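YncA (Salmonella typhimurium, PDB 3DR6) probably transfers an acetyl group from acetyl-coenzyme A to an amine substrate, as a putative acetyltransferase of the GNAT family. Local coordinates at residues F71-S76 / C114-M119; R106-A111 / L137-T142; R132-L137 / T159-Q164. All coordinates share one frame; numbering follows the deposited sequence.

Contact 1: F71-S76 / C114-M119; sequences FGDWRS and CGKHVM
Phe71 reaches from strand 64-73 toward the end of helix 99-113, where the sulfur of Cys114 meets the rim of its ring: SG lies 4.1 Å from Phe71 CZ and 82° off the ring normal, a sulfur-aromatic contact at the edge. With chi1 at 63°, Phe71 CG sits between its own backbone N and carbonyl carbon, and CB points at segment 114-119. Lys116 comes to the same ring obliquely, its CG 4.4 Å from Phe71 CE1. The setting is the central mixed sheet of the GNAT fold, in which strand 83-90 separates strands 64-73 and 118-124, so side chains rather than backbone join the two segments. Cys114 comes just before Gly115, whose positive phi of 68° belongs to the Schellman motif closing helix 99-113. Farther along, Asp73 turns its CB away but brings its carboxylate back: OD1 stands 4.4 Å from Lys116 NZ, too far for a salt bridge. A water spans this gap: its O is 2.8 Å from Asp73 OD1 and accepts from Lys116 NZ at 3.1 Å. Tyr54 OH hydrogen-bonds to both Asp73 OD1 and Lys116 NZ, and the carbonyl O of Arg81 also binds Lys116 NZ.

Contact 2: R106-A111 / L137-T142; sequences RLIDEA and LGFTVT
Ile108, on helix 99-113, carries its side of the contact through one methyl group, CD1, which meets both Phe139 and Leu137. In this part of the GNAT fold the helix packs on the sheet next to the turn that leads from helix 128-135 into strand 140-151. The backbones stay well apart, the closest pair of CA atoms being Ile108 and Leu137 at 9.5 Å. The tight part is buried: Ile108 CD1 approaches the edge of the Phe139 ring near its plane, 4.0 Å from CE1, and the two side chains run alongside one another in opposite senses. CG1 of Ile108 lies opposite the carbonyl carbon, chi1 -73°, and the nearly extended chi2 of 158° carries CD1 outward to the ring. Leu163 and Met119, from neighbouring strands, touch both Ile108 and Phe139. The looser part lies at Leu137, a partly exposed residue whose CD2 is 4.2 Å from Ile108 CD1. Exposed Gly138 beside it, phi 93°, is the C-prime residue of the Schellman motif ending helix 128-135: Phe139 N bonds to His134 O, Gly138 N to His135 O. On another side of helix 99-113, Arg106 and Glu110 form a salt bridge side-on; Glu110 OE2, also salt-bridged to Arg113 NH2, lies in the Arg106 guanidinium plane. Arg106 NH2 approaches it from above the carboxylate plane, while Arg106 NE, 2.9 Å from Glu110 OE2, meets the anti lone pair.

Contact 3: R132-L137 / T159-Q164; sequences RLHHSL and TFMQLQ
The end of helix 128-135 and the turn after it face strand 154-164, with CA atoms 7.6 Å apart between His134 and Met161 and 8.3 Å apart between Leu137 and Leu163. This is helix-on-sheet packing within the GNAT fold, and the two segments together bury 200 Å². Most of the strand's share comes from Met161, a selenomethionine whose CB points at the helix. Its chi1 and extended chi2 bring the selenium to His134, and the bend at chi3, 72°, swings the terminal methyl over His135.

The selenium touches the root of the His134 side chain, with SE 3.6 Å from CB, while the imidazole of His134 is met obliquely. That ring is held at both nitrogens by partners outside the segments: ND1 is hydrogen-bonded to the carbonyl O of Ser130, and NE2 to NE2 of His86. Phe139 also meets it edge-to-face.

The methyl makes a different kind of contact. Met161 CE lies over one face of the His135 ring, 3.5 Å from the centroid and 18° off the ring normal, a CH-pi interaction in which the two side chains cross at about a right angle. Although CB of His135 points away from the strand, its ring returns to the contact, and a hydrogen bond from ND1 to the carbonyl O of Phe139 helps fix that orientation. His135 is exposed, in contrast to the buried His134 and Met161.

Past the helix, the link is made by a backbone atom. Leu163 directs its branched end at the turn, where both methyls face a carbonyl oxygen at nearly equal distance: Leu137 O is 3.8 Å from CD2 and 3.9 Å from CD1 of Leu163.

Overall arrangement
The three contacts converge on one mixed sheet. Contacts 2 and 3 have centres about 7 Å apart and share Leu137, whereas the centre of contact 1 lies about 11 Å from that of contact 2 and 15 Å from that of contact 3. Along the chain, contact 1 alternates with contact 2 and contact 2 with contact 3, while contact 1 closes before contact 3 opens. Helix 99-113 joins contacts 1 and 2, and the neighbouring strands 118-124 and 154-164 join contacts 1 and 3, with Met119 N probably hydrogen-bonded to Leu163 O. All three reach the second subunit, contact 2 through Thr142 alone, so this part of the sheet lies at the subunit interface.

Contact 1: F71-S76 / C114-M119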
loop_
_atom_site.group_PDB
_atom_site.type_symbol
_atom_site.label_atom_id
_atom_site.label_comp_id
_atom_site.label_asym_id
_atom_site.label_seq_id
_atom_site.Cartn_x
_atom_site.Cartn_y
_atom_site.Cartn_z
ATOM N N PHE C 71 -13.421 -1.882 -5.675
ATOM C CA PHE C 71 -11.975 -1.687 -5.636
ATOM C C PHE C 71 -11.653 -0.231 -5.398
ATOM O O PHE C 71 -12.491 0.674 -5.661
ATOM C CB PHE C 71 -11.265 -2.259 -6.879
ATOM C CG PHE C 71 -11.650 -1.612 -8.191
ATOM C CD1 PHE C 71 -11.247 -0.303 -8.485
ATOM C CD2 PHE C 71 -12.367 -2.341 -9.153
ATOM C CE1 PHE C 71 -11.573 0.297 -9.720
ATOM C CE2 PHE C 71 -12.700 -1.754 -10.404
ATOM C CZ PHE C 71 -12.302 -0.427 -10.676
ATOM N N GLY C 72 -10.446 -0.018 -4.894
ATOM C CA GLY C 72 -9.880 1.314 -4.759
ATOM C C GLY C 72 -8.434 1.343 -5.191
ATOM O O GLY C 72 -7.861 0.319 -5.572
ATOM N N ASP C 73 -7.840 2.521 -5.143
ATOM C CA ASP C 73 -6.433 2.656 -5.482
ATOM C C ASP C 73 -5.610 1.825 -4.516
ATOM O O ASP C 73 -5.893 1.792 -3.315
ATOM C CB ASP C 73 -6.001 4.109 -5.437
ATOM C CG ASP C 73 -6.743 4.958 -6.449
ATOM O OD1 ASP C 73 -7.043 4.466 -7.554
ATOM O OD2 ASP C 73 -7.041 6.127 -6.122
ATOM N N TRP C 74 -4.633 1.104 -5.059
ATOM C CA TRP C 74 -3.795 0.217 -4.254
ATOM C C TRP C 74 -2.843 1.017 -3.369
ATOM O O TRP C 74 -2.658 0.703 -2.181
ATOM C CB TRP C 74 -3.004 -0.713 -5.169
ATOM C CG TRP C 74 -2.080 -1.651 -4.434
ATOM C CD1 TRP C 74 -2.387 -2.446 -3.350
ATOM C CD2 TRP C 74 -0.723 -1.937 -4.763
ATOM N NE1 TRP C 74 -1.294 -3.188 -2.977
ATOM C CE2 TRP C 74 -0.255 -2.895 -3.822
ATOM C CE3 TRP C 74 0.156 -1.472 -5.751
ATOM C CZ2 TRP C 74 1.051 -3.396 -3.849
ATOM C CZ3 TRP C 74 1.477 -1.978 -5.768
ATOM C CH2 TRP C 74 1.893 -2.936 -4.830
ATOM N N ARG C 75 -2.253 2.051 -3.953
ATOM C CA ARG C 75 -1.300 2.940 -3.277
ATOM C C ARG C 75 -1.590 4.406 -3.652
ATOM O O ARG C 75 -2.303 4.658 -4.646
ATOM C CB ARG C 75 0.132 2.510 -3.620
ATOM C CG ARG C 75 0.552 1.214 -2.905
ATOM C CD ARG C 75 1.892 0.589 -3.366
ATOM N NE ARG C 75 3.074 1.444 -3.212
ATOM C CZ ARG C 75 3.795 1.594 -2.101
ATOM N NH1 ARG C 75 3.470 0.982 -0.970
ATOM N NH2 ARG C 75 4.863 2.392 -2.127
ATOM N N SER C 76 -1.067 5.369 -2.886
ATOM C CA SER C 76 -1.416 6.787 -3.072
ATOM C C SER C 76 -0.719 7.485 -4.241
ATOM O O SER C 76 -1.285 8.424 -4.858
ATOM C CB SER C 76 -1.107 7.589 -1.802
ATOM O OG SER C 76 -1.693 6.965 -0.689
ATOM N N CYS C 114 -12.533 0.879 -16.512
ATOM C CA CYS C 114 -11.870 2.025 -15.905
ATOM C C CYS C 114 -10.424 2.155 -16.429
ATOM O O CYS C 114 -9.678 3.040 -15.989
ATOM C CB CYS C 114 -11.894 1.904 -14.380
ATOM S SG CYS C 114 -13.539 2.126 -13.654
ATOM N N GLY C 115 -10.059 1.286 -17.376
ATOM C CA GLY C 115 -8.692 1.214 -17.918
ATOM C C GLY C 115 -7.610 0.720 -16.966
ATOM O O GLY C 115 -6.424 0.908 -17.223
ATOM N N LYS C 116 -8.000 0.073 -15.866
ATOM C CA LYS C 116 -7.001 -0.353 -14.883
ATOM C C LYS C 116 -6.125 -1.465 -15.468
ATOM O O LYS C 116 -6.602 -2.313 -16.217
ATOM C CB LYS C 116 -7.633 -0.800 -13.564
ATOM C CG LYS C 116 -8.389 0.318 -12.779
ATOM C CD LYS C 116 -7.582 1.609 -12.713
ATOM C CE LYS C 116 -8.334 2.698 -11.927
ATOM N NZ LYS C 116 -7.500 3.945 -11.940
ATOM N N HIS C 117 -4.835 -1.439 -15.132
ATOM C CA HIS C 117 -3.849 -2.350 -15.753
ATOM C C HIS C 117 -3.542 -3.600 -14.921
ATOM O O HIS C 117 -3.224 -4.670 -15.482
ATOM C CB HIS C 117 -2.552 -1.580 -16.084
ATOM C CG HIS C 117 -1.527 -2.377 -16.836
ATOM N ND1 HIS C 117 -1.756 -2.901 -18.087
ATOM C CD2 HIS C 117 -0.251 -2.715 -16.516
ATOM C CE1 HIS C 117 -0.676 -3.530 -18.507
ATOM N NE2 HIS C 117 0.259 -3.421 -17.584
ATOM N N VAL C 118 -3.634 -3.476 -13.591
ATOM C CA VAL C 118 -3.389 -4.631 -12.696
ATOM C C VAL C 118 -4.423 -4.580 -11.564
ATOM O O VAL C 118 -4.664 -3.481 -11.053
ATOM C CB VAL C 118 -1.947 -4.585 -12.050
ATOM C CG1 VAL C 118 -1.763 -5.752 -11.065
ATOM C CG2 VAL C 118 -0.853 -4.605 -13.139
HETATM N N MSE C 119 -5.021 -5.724 -11.179
HETATM C CA MSE C 119 -5.813 -5.799 -9.904
HETATM C C MSE C 119 -5.004 -6.632 -8.930
HETATM O O MSE C 119 -4.486 -7.698 -9.266
HETATM C CB MSE C 119 -7.275 -6.354 -9.994
HETATM C CG MSE C 119 -8.358 -6.039 -8.672
HETATM SE SE MSE C 119 -9.780 -7.167 -9.241
HETATM C CE MSE C 119 -9.602 -6.834 -11.266
HETATM O O HOH W 1 -5.784 2.984 -9.510
#

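Contact 2: R106-A111 / L137-T142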
loop_
_atom_site.group_PDB
_atom_site.type_symbol
_atom_site.label_atom_id
_atom_site.label_comp_id
_atom_site.label_asym_id
_atom_site.label_seq_id
_atom_site.Cartn_x
_atom_site.Cartn_y
_atom_site.Cartn_z
ATOM N N ARG C 106 -17.075 -10.171 -12.032
ATOM C CA ARG C 106 -17.756 -8.941 -12.452
ATOM C C ARG C 106 -16.883 -7.694 -12.179
ATOM O O ARG C 106 -16.761 -6.800 -13.040
ATOM C CB ARG C 106 -19.118 -8.817 -11.781
ATOM C CG ARG C 106 -19.860 -7.498 -12.072
ATOM C CD ARG C 106 -20.174 -7.278 -13.573
ATOM N NE ARG C 106 -20.696 -5.924 -13.793
ATOM C CZ ARG C 106 -21.964 -5.553 -13.570
ATOM N NH1 ARG C 106 -22.872 -6.424 -13.125
ATOM N NH2 ARG C 106 -22.332 -4.298 -13.789
ATOM N N LEU C 107 -16.254 -7.662 -11.002
ATOM C CA LEU C 107 -15.355 -6.567 -10.612
ATOM C C LEU C 107 -14.223 -6.344 -11.623
ATOM O O LEU C 107 -13.910 -5.208 -11.996
ATOM C CB LEU C 107 -14.766 -6.849 -9.224
ATOM C CG LEU C 107 -14.258 -5.643 -8.455
ATOM C CD1 LEU C 107 -15.436 -4.665 -8.137
ATOM C CD2 LEU C 107 -13.515 -6.106 -7.195
ATOM N N ILE C 108 -13.634 -7.443 -12.070
ATOM C CA ILE C 108 -12.536 -7.414 -13.042
ATOM C C ILE C 108 -12.974 -6.735 -14.345
ATOM O O ILE C 108 -12.228 -5.954 -14.920
ATOM C CB ILE C 108 -12.023 -8.838 -13.333
ATOM C CG1 ILE C 108 -11.231 -9.374 -12.143
ATOM C CG2 ILE C 108 -11.167 -8.878 -14.605
ATOM C CD1 ILE C 108 -11.140 -10.911 -12.092
ATOM N N ASP C 109 -14.195 -7.033 -14.779
ATOM C CA ASP C 109 -14.784 -6.423 -15.959
ATOM C C ASP C 109 -14.882 -4.920 -15.785
ATOM O O ASP C 109 -14.563 -4.168 -16.706
ATOM C CB ASP C 109 -16.196 -6.968 -16.181
ATOM C CG ASP C 109 -16.208 -8.415 -16.617
ATOM O OD1 ASP C 109 -15.199 -8.896 -17.161
ATOM O OD2 ASP C 109 -17.257 -9.070 -16.414
ATOM N N GLU C 110 -15.319 -4.495 -14.595
ATOM C CA GLU C 110 -15.457 -3.073 -14.281
ATOM C C GLU C 110 -14.095 -2.412 -14.253
ATOM O O GLU C 110 -13.952 -1.299 -14.731
ATOM C CB GLU C 110 -16.215 -2.838 -12.966
ATOM C CG GLU C 110 -17.690 -3.300 -12.975
ATOM C CD GLU C 110 -18.532 -2.691 -14.093
ATOM O OE1 GLU C 110 -18.282 -1.523 -14.495
ATOM O OE2 GLU C 110 -19.452 -3.394 -14.571
ATOM N N ALA C 111 -13.089 -3.114 -13.731
ATOM C CA ALA C 111 -11.714 -2.610 -13.734
ATOM C C ALA C 111 -11.208 -2.337 -15.167
ATOM O O ALA C 111 -10.638 -1.279 -15.436
ATOM C CB ALA C 111 -10.775 -3.575 -12.968
ATOM N N LEU C 137 -9.036 -17.524 -11.372
ATOM C CA LEU C 137 -9.319 -16.346 -12.184
ATOM C C LEU C 137 -8.056 -15.764 -12.824
ATOM O O LEU C 137 -8.075 -14.647 -13.390
ATOM C CB LEU C 137 -10.049 -15.279 -11.351
ATOM C CG LEU C 137 -11.571 -15.383 -11.169
ATOM C CD1 LEU C 137 -12.038 -14.568 -9.957
ATOM C CD2 LEU C 137 -12.326 -14.948 -12.426
ATOM N N GLY C 138 -6.958 -16.507 -12.741
ATOM C CA GLY C 138 -5.764 -16.120 -13.461
ATOM C C GLY C 138 -4.805 -15.273 -12.646
ATOM O O GLY C 138 -3.769 -14.853 -13.177
ATOM N N PHE C 139 -5.126 -15.054 -11.363
ATOM C CA PHE C 139 -4.204 -14.331 -10.456
ATOM C C PHE C 139 -2.962 -15.178 -10.176
ATOM O O PHE C 139 -3.044 -16.418 -10.127
ATOM C CB PHE C 139 -4.891 -13.991 -9.117
ATOM C CG PHE C 139 -5.842 -12.827 -9.188
ATOM C CD1 PHE C 139 -7.136 -12.988 -9.750
ATOM C CD2 PHE C 139 -5.492 -11.578 -8.645
ATOM C CE1 PHE C 139 -8.025 -11.884 -9.812
ATOM C CE2 PHE C 139 -6.378 -10.490 -8.702
ATOM C CZ PHE C 139 -7.635 -10.639 -9.276
ATOM N N THR C 140 -1.828 -14.509 -9.950
ATOM C CA THR C 140 -0.632 -15.206 -9.486
ATOM C C THR C 140 -0.089 -14.557 -8.195
ATOM O O THR C 140 -0.268 -13.336 -7.956
ATOM C CB THR C 140 0.461 -15.215 -10.566
ATOM O OG1 THR C 140 0.740 -13.871 -10.952
ATOM C CG2 THR C 140 0.007 -15.980 -11.804
ATOM N N VAL C 141 0.565 -15.372 -7.373
ATOM C CA VAL C 141 1.172 -14.894 -6.122
ATOM C C VAL C 141 2.435 -14.114 -6.445
ATOM O O VAL C 141 3.339 -14.622 -7.106
ATOM C CB VAL C 141 1.537 -16.054 -5.142
ATOM C CG1 VAL C 141 2.204 -15.488 -3.897
ATOM C CG2 VAL C 141 0.295 -16.834 -4.746
ATOM N N THR C 142 2.455 -12.852 -6.029
ATOM C CA THR C 142 3.622 -11.993 -6.248
ATOM C C THR C 142 4.211 -11.397 -4.971
ATOM O O THR C 142 5.222 -10.688 -5.043
ATOM C CB THR C 142 3.345 -10.874 -7.257
ATOM O OG1 THR C 142 2.200 -10.120 -6.840
ATOM C CG2 THR C 142 3.147 -11.442 -8.701
#

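Contact 3: R132-L137 / T159-Q164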
loop_
_atom_site.group_PDB
_atom_site.type_symbol
_atom_site.label_atom_id
_atom_site.label_comp_id
_atom_site.label_asym_id
_atom_site.label_seq_id
_atom_site.Cartn_x
_atom_site.Cartn_y
_atom_site.Cartn_z
ATOM N N ARG C 132 -6.831 -20.316 -3.889
ATOM C CA ARG C 132 -7.386 -21.176 -4.956
ATOM C C ARG C 132 -8.374 -20.427 -5.853
ATOM O O ARG C 132 -8.321 -20.547 -7.092
ATOM C CB ARG C 132 -8.047 -22.403 -4.300
ATOM C CG ARG C 132 -8.640 -23.456 -5.231
ATOM C CD ARG C 132 -9.180 -24.667 -4.397
ATOM N NE ARG C 132 -8.428 -24.845 -3.143
ATOM C CZ ARG C 132 -8.940 -24.791 -1.906
ATOM N NH1 ARG C 132 -8.143 -24.937 -0.848
ATOM N NH2 ARG C 132 -10.245 -24.607 -1.713
ATOM N N LEU C 133 -9.262 -19.659 -5.228
ATOM C CA LEU C 133 -10.277 -18.899 -5.933
ATOM C C LEU C 133 -9.578 -17.909 -6.859
ATOM O O LEU C 133 -9.932 -17.760 -8.014
ATOM C CB LEU C 133 -11.169 -18.161 -4.930
ATOM C CG LEU C 133 -12.309 -17.265 -5.442
ATOM C CD1 LEU C 133 -13.401 -17.112 -4.393
ATOM C CD2 LEU C 133 -11.808 -15.891 -5.905
ATOM N N HIS C 134 -8.574 -17.218 -6.337
ATOM C CA HIS C 134 -7.843 -16.271 -7.168
ATOM C C HIS C 134 -7.055 -16.913 -8.318
ATOM O O HIS C 134 -7.059 -16.382 -9.430
ATOM C CB HIS C 134 -6.947 -15.391 -6.269
ATOM C CG HIS C 134 -7.713 -14.335 -5.534
ATOM N ND1 HIS C 134 -8.346 -14.566 -4.330
ATOM C CD2 HIS C 134 -7.927 -13.032 -5.825
ATOM C CE1 HIS C 134 -8.945 -13.459 -3.930
ATOM N NE2 HIS C 134 -8.687 -12.508 -4.809
ATOM N N HIS C 135 -6.373 -18.032 -8.060
ATOM C CA HIS C 135 -5.688 -18.775 -9.129
ATOM C C HIS C 135 -6.655 -19.134 -10.260
ATOM O O HIS C 135 -6.286 -19.085 -11.450
ATOM C CB HIS C 135 -5.076 -20.073 -8.593
ATOM C CG HIS C 135 -3.738 -19.904 -7.939
ATOM N ND1 HIS C 135 -2.717 -19.153 -8.489
ATOM C CD2 HIS C 135 -3.241 -20.434 -6.793
ATOM C CE1 HIS C 135 -1.661 -19.203 -7.692
ATOM N NE2 HIS C 135 -1.947 -19.990 -6.666
ATOM N N SER C 136 -7.890 -19.477 -9.886
ATOM C CA SER C 136 -8.903 -19.903 -10.855
ATOM C C SER C 136 -9.373 -18.760 -11.754
ATOM O O SER C 136 -10.050 -19.008 -12.772
ATOM C CB SER C 136 -10.122 -20.548 -10.162
ATOM O OG SER C 136 -11.054 -19.584 -9.700
ATOM N N LEU C 137 -9.036 -17.524 -11.372
ATOM C CA LEU C 137 -9.319 -16.346 -12.184
ATOM C C LEU C 137 -8.056 -15.764 -12.824
ATOM O O LEU C 137 -8.075 -14.647 -13.390
ATOM C CB LEU C 137 -10.049 -15.279 -11.351
ATOM C CG LEU C 137 -11.571 -15.383 -11.169
ATOM C CD1 LEU C 137 -12.038 -14.568 -9.957
ATOM C CD2 LEU C 137 -12.326 -14.948 -12.426
ATOM N N THR C 159 -0.261 -12.216 1.763
ATOM C CA THR C 159 0.040 -12.619 0.400
ATOM C C THR C 159 -0.568 -11.563 -0.532
ATOM O O THR C 159 -1.718 -11.151 -0.346
ATOM C CB THR C 159 -0.546 -14.030 0.123
ATOM O OG1 THR C 159 0.152 -14.978 0.948
ATOM C CG2 THR C 159 -0.394 -14.437 -1.341
ATOM N N PHE C 160 0.213 -11.084 -1.500
ATOM C CA PHE C 160 -0.403 -10.365 -2.609
ATOM C C PHE C 160 -0.504 -11.294 -3.794
ATOM O O PHE C 160 0.441 -12.033 -4.111
ATOM C CB PHE C 160 0.349 -9.123 -3.062
ATOM C CG PHE C 160 0.183 -7.925 -2.170
ATOM C CD1 PHE C 160 1.323 -7.266 -1.712
ATOM C CD2 PHE C 160 -1.097 -7.423 -1.827
ATOM C CE1 PHE C 160 1.212 -6.097 -0.885
ATOM C CE2 PHE C 160 -1.209 -6.268 -1.026
ATOM C CZ PHE C 160 -0.042 -5.610 -0.552
HETATM N N MSE C 161 -1.664 -11.263 -4.424
HETATM C CA MSE C 161 -1.801 -11.853 -5.761
HETATM C C MSE C 161 -2.221 -10.788 -6.760
HETATM O O MSE C 161 -2.807 -9.757 -6.393
HETATM C CB MSE C 161 -2.783 -13.010 -5.751
HETATM C CG MSE C 161 -2.413 -14.081 -4.735
HETATM SE SE MSE C 161 -3.678 -15.601 -4.757
HETATM C CE MSE C 161 -3.159 -16.386 -6.439
ATOM N N GLN C 162 -1.879 -10.996 -8.018
ATOM C CA GLN C 162 -2.232 -9.984 -8.998
ATOM C C GLN C 162 -2.647 -10.569 -10.344
ATOM O O GLN C 162 -2.294 -11.681 -10.673
ATOM C CB GLN C 162 -1.108 -8.978 -9.196
ATOM C CG GLN C 162 0.162 -9.539 -9.877
ATOM C CD GLN C 162 1.263 -8.491 -9.932
ATOM O OE1 GLN C 162 1.959 -8.240 -8.915
ATOM N NE2 GLN C 162 1.428 -7.868 -11.102
ATOM N N LEU C 163 -3.397 -9.771 -11.092
ATOM C CA LEU C 163 -3.867 -10.134 -12.425
ATOM C C LEU C 163 -3.650 -8.941 -13.328
ATOM O O LEU C 163 -4.189 -7.851 -13.071
ATOM C CB LEU C 163 -5.365 -10.506 -12.408
ATOM C CG LEU C 163 -6.036 -10.708 -13.781
ATOM C CD1 LEU C 163 -5.445 -11.959 -14.489
ATOM C CD2 LEU C 163 -7.541 -10.863 -13.597
ATOM N N GLN C 164 -2.855 -9.132 -14.372
ATOM C CA GLN C 164 -2.676 -8.079 -15.387
ATOM C C GLN C 164 -3.878 -8.122 -16.322
ATOM O O GLN C 164 -4.276 -9.186 -16.808
ATOM C CB GLN C 164 -1.350 -8.272 -16.141
ATOM C CG GLN C 164 -0.984 -7.054 -16.966
ATOM C CD GLN C 164 0.404 -7.122 -17.566
ATOM O OE1 GLN C 164 1.391 -7.312 -16.845
ATOM N NE2 GLN C 164 0.494 -6.933 -18.880
#